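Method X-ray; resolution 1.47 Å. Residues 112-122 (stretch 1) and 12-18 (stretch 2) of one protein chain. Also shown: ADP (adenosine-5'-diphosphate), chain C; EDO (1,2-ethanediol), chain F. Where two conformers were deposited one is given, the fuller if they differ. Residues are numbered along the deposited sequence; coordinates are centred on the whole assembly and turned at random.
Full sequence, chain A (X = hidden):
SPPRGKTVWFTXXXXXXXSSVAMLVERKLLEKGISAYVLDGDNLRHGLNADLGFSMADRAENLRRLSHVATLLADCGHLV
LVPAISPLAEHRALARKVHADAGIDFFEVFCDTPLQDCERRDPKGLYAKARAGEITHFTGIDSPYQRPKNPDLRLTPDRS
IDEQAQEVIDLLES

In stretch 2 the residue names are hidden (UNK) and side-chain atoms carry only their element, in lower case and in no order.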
# COMPACT_ATOMS: atom_id res chain seq x y z
N ASP A 112 26.38 -4.83 4.99
CA ASP A 112 27.34 -5.93 5.21
C ASP A 112 28.13 -5.74 6.49
O ASP A 112 29.29 -5.33 6.49
CB ASP A 112 28.28 -6.10 4.04
CG ASP A 112 29.14 -7.38 4.13
OD1 ASP A 112 28.91 -8.21 5.03
OD2 ASP A 112 29.99 -7.52 3.21
N THR A 113 27.45 -6.01 7.60
CA THR A 113 28.04 -6.02 8.94
C THR A 113 28.06 -7.45 9.43
O THR A 113 27.03 -8.14 9.36
CB THR A 113 27.18 -5.11 9.86
OG1 THR A 113 27.18 -3.75 9.37
CG2 THR A 113 27.70 -5.11 11.29
N PRO A 114 29.22 -7.93 9.87
CA PRO A 114 29.33 -9.32 10.32
C PRO A 114 28.44 -9.64 11.50
O PRO A 114 28.12 -8.74 12.30
CB PRO A 114 30.80 -9.46 10.74
CG PRO A 114 31.48 -8.23 10.53
CD PRO A 114 30.47 -7.17 10.08
N LEU A 115 28.02 -10.89 11.62
CA LEU A 115 27.26 -11.34 12.72
C LEU A 115 27.81 -10.86 14.07
O LEU A 115 27.03 -10.43 14.91
CB LEU A 115 27.19 -12.87 12.71
CG LEU A 115 26.42 -13.54 13.87
CD1 LEU A 115 24.96 -13.21 13.80
CD2 LEU A 115 26.56 -15.06 13.77
N GLN A 116 29.08 -11.04 14.32
CA GLN A 116 29.66 -10.67 15.61
C GLN A 116 29.40 -9.22 15.95
O GLN A 116 29.13 -8.90 17.11
CB GLN A 116 31.17 -10.96 15.64
CG GLN A 116 31.50 -12.42 15.91
CD GLN A 116 32.93 -12.61 16.37
OE1 GLN A 116 33.64 -11.64 16.68
NE2 GLN A 116 33.38 -13.85 16.42
N ASP A 117 29.52 -8.37 14.95
CA ASP A 117 29.30 -6.95 15.18
C ASP A 117 27.81 -6.71 15.41
O ASP A 117 27.41 -5.90 16.26
CB ASP A 117 29.75 -6.07 14.01
CG ASP A 117 31.21 -6.02 13.74
OD1 ASP A 117 32.00 -6.50 14.56
OD2 ASP A 117 31.56 -5.37 12.66
N CYS A 118 26.94 -7.34 14.62
CA CYS A 118 25.49 -7.17 14.83
C CYS A 118 25.03 -7.62 16.19
O CYS A 118 24.19 -6.96 16.84
CB CYS A 118 24.72 -7.99 13.78
SG CYS A 118 24.88 -7.41 12.05
N GLU A 119 25.57 -8.75 16.62
CA GLU A 119 25.24 -9.28 17.93
C GLU A 119 25.77 -8.39 19.05
O GLU A 119 25.07 -8.26 20.08
CB GLU A 119 25.73 -10.72 18.07
CG GLU A 119 25.32 -11.32 19.41
CD GLU A 119 25.30 -12.82 19.40
OE1 GLU A 119 25.92 -13.44 18.53
OE2 GLU A 119 24.61 -13.39 20.29
N ARG A 120 26.94 -7.80 18.90
CA ARG A 120 27.37 -6.83 19.92
C ARG A 120 26.52 -5.57 19.96
O ARG A 120 26.21 -5.07 21.07
CB ARG A 120 28.81 -6.43 19.73
CG ARG A 120 29.28 -5.44 20.80
CD ARG A 120 29.20 -5.98 22.24
NE ARG A 120 29.47 -4.99 23.31
CZ ARG A 120 28.54 -4.23 23.90
NH1 ARG A 120 27.26 -4.23 23.53
NH2 ARG A 120 28.93 -3.38 24.84
N ARG A 121 25.98 -5.15 18.82
CA ARG A 121 25.05 -4.04 18.78
C ARG A 121 23.73 -4.43 19.52
O ARG A 121 23.26 -3.75 20.46
CB ARG A 121 24.80 -3.64 17.32
CG ARG A 121 25.97 -2.94 16.65
CD ARG A 121 25.74 -2.99 15.15
NE ARG A 121 26.76 -2.21 14.46
CZ ARG A 121 26.71 -1.94 13.17
NH1 ARG A 121 25.64 -2.28 12.47
NH2 ARG A 121 27.68 -1.24 12.58
N ASP A 122 23.07 -5.48 19.01
CA ASP A 122 21.82 -6.01 19.58
C ASP A 122 20.89 -4.93 20.20
O ASP A 122 20.51 -5.03 21.35
CB ASP A 122 22.11 -7.12 20.59
CG ASP A 122 20.88 -7.97 20.89
OD1 ASP A 122 19.99 -8.02 20.07
OD2 ASP A 122 20.85 -8.57 21.98
N UNK A 12 20.23 -7.38 4.97
CA UNK A 12 21.29 -7.64 5.92
C UNK A 12 20.75 -8.19 7.21
O UNK A 12 19.55 -8.08 7.51
N UNK A 13 21.66 -8.70 8.04
CA UNK A 13 21.32 -9.25 9.29
C UNK A 13 20.61 -8.28 10.22
O UNK A 13 20.76 -7.07 10.12
c UNK A 13 23.32 -10.89 9.28
c UNK A 13 22.50 -12.16 9.16
c UNK A 13 22.58 -9.78 9.99
c UNK A 13 24.61 -11.22 10.04
N UNK A 14 19.84 -8.80 11.17
CA UNK A 14 19.33 -7.99 12.25
C UNK A 14 20.47 -7.21 12.90
O UNK A 14 21.51 -7.79 13.21
o UNK A 14 18.07 -8.11 14.32
c UNK A 14 18.66 -8.86 13.31
N UNK A 15 20.30 -5.91 13.05
CA UNK A 15 21.30 -5.05 13.68
C UNK A 15 22.43 -4.63 12.77
O UNK A 15 23.38 -4.01 13.27
N UNK A 16 22.32 -4.84 11.48
CA UNK A 16 23.35 -4.41 10.55
C UNK A 16 23.31 -2.96 10.17
O UNK A 16 24.31 -2.42 9.64
c UNK A 16 23.33 -5.30 9.30
o UNK A 16 22.11 -5.22 8.60
N UNK A 17 22.19 -2.30 10.49
CA UNK A 17 22.07 -0.87 10.28
C UNK A 17 21.04 -0.43 9.27
O UNK A 17 21.01 0.74 8.90
N UNK A 18 20.20 -1.32 8.77
CA UNK A 18 19.24 -0.97 7.74
C UNK A 18 18.29 0.14 8.13
O UNK A 18 18.13 1.11 7.38
c UNK A 18 17.52 -5.17 7.92
c UNK A 18 18.40 -2.23 7.39
n UNK A 18 18.41 -5.76 8.93
c UNK A 18 19.20 -3.46 6.94
c UNK A 18 18.28 -4.69 6.71
PB ADP C . 18.72 -3.18 11.45
O1B ADP C . 18.16 -4.33 12.35
O2B ADP C . 19.46 -3.68 10.25
O3B ADP C . 17.68 -2.14 11.19
PA ADP C . 19.88 -1.10 13.14
O1A ADP C . 18.89 -1.15 14.23
O2A ADP C . 19.78 0.03 12.16
O3A ADP C . 19.85 -2.48 12.36
O5' ADP C . 21.41 -1.11 13.66
C5' ADP C . 21.74 -1.74 14.88
C4' ADP C . 22.41 -0.67 15.75
O4' ADP C . 23.75 -0.56 15.34
C3' ADP C . 21.80 0.74 15.78
O3' ADP C . 21.20 0.96 17.04
C2' ADP C . 22.99 1.63 15.74
O2' ADP C . 23.14 2.21 17.06
C1' ADP C . 24.19 0.78 15.44
N9 ADP C . 24.77 1.11 14.12
C8 ADP C . 24.19 0.80 12.92
N7 ADP C . 24.92 1.21 11.87
C5 ADP C . 26.03 1.79 12.44
C6 ADP C . 27.18 2.45 11.87
N6 ADP C . 27.36 2.54 10.53
N1 ADP C . 28.06 2.93 12.78
C2 ADP C . 27.88 2.83 14.09
N3 ADP C . 26.82 2.26 14.71
C4 ADP C . 25.87 1.78 13.88
C1 EDO F . 26.77 -10.51 7.23
O1 EDO F . 26.82 -9.14 6.87
C2 EDO F . 25.88 -11.08 6.17
O2 EDO F . 26.70 -11.99 5.48
O HOH W 1 24.41 -8.21 7.30
O HOH W 2 26.95 -0.71 9.74

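Position 12 has no atoms beyond the backbone, and it makes no contact with stretch 1. Its phi of 156° and psi of 168° would jam a CB against the preceding carbonyl O. It is G12.

Position 13 carries four carbons, forked at the second. Its CA-to-CB bond points toward stretch 1, and the side chain packs on the start of the helix. One of its end carbons lies 3.8 Å from L115 CA and 4.1 Å from L115 CB. Its CB lies 3.9 Å from C118 SG. An unbranched CB leading to a fork makes the residue L13; the end carbon is CD1. Water 1 joins the backbones here: it accepts from L13 N at 2.9 Å and donates weakly to T113 O at 3.3 Å.

Position 14 has one carbon, then one oxygen. Its side chain makes no contact with stretch 1, but its backbone is close: its O is 3.3 Å from C118 CB. That is a serine, S14.

Position 15 has no side-chain atoms, and its phi is positive at 82°. An ideal CB would sit a tight 3.2 Å from C118 O. Its CA is 4.8 Å from the CA of C118. The residue is G15. G15 N donates to ADP O1B at 2.8 Å.

Position 16 again shows one carbon, then one oxygen. On stretch 1, its CB is 3.8 Å from C118 SG. It is S16. S16 OG turns back to L13 O, donating a hydrogen bond of 2.7 Å. S16 N donates to the same L13 O at 3.0 Å, closing a type II turn.

Position 17 has no side-chain atoms. An ideal CB would clash with ADP N7 at 2.9 Å, and phi 115° with psi 8° itself calls for glycine. This is G17. G17 N donates to ADP O3A at 3.0 Å.

Position 18 has four carbons in a row ending in nitrogen. It does not reach stretch 1. It is K18. K18 NZ donates to G12 O at 2.9 Å and to ADP O2B at 2.7 Å.

The contact is a helix packed against a phosphate-binding loop. L13 meets the helix start, and C118 fits against the turn. R121 holds the loop's carbonyls: R121 NH1 donates to G15 O at 3.0 Å and, weakly, to S16 O at 3.1 Å. Water 2 adds a bridge, accepting from R121 NH2 at 3.0 Å and donating to S16 O at 3.1 Å. ADP C8 lies over one guanidinium face, so R121 links helix, loop and nucleotide.

Stretch 2, residues 12-18: GLSGSGK
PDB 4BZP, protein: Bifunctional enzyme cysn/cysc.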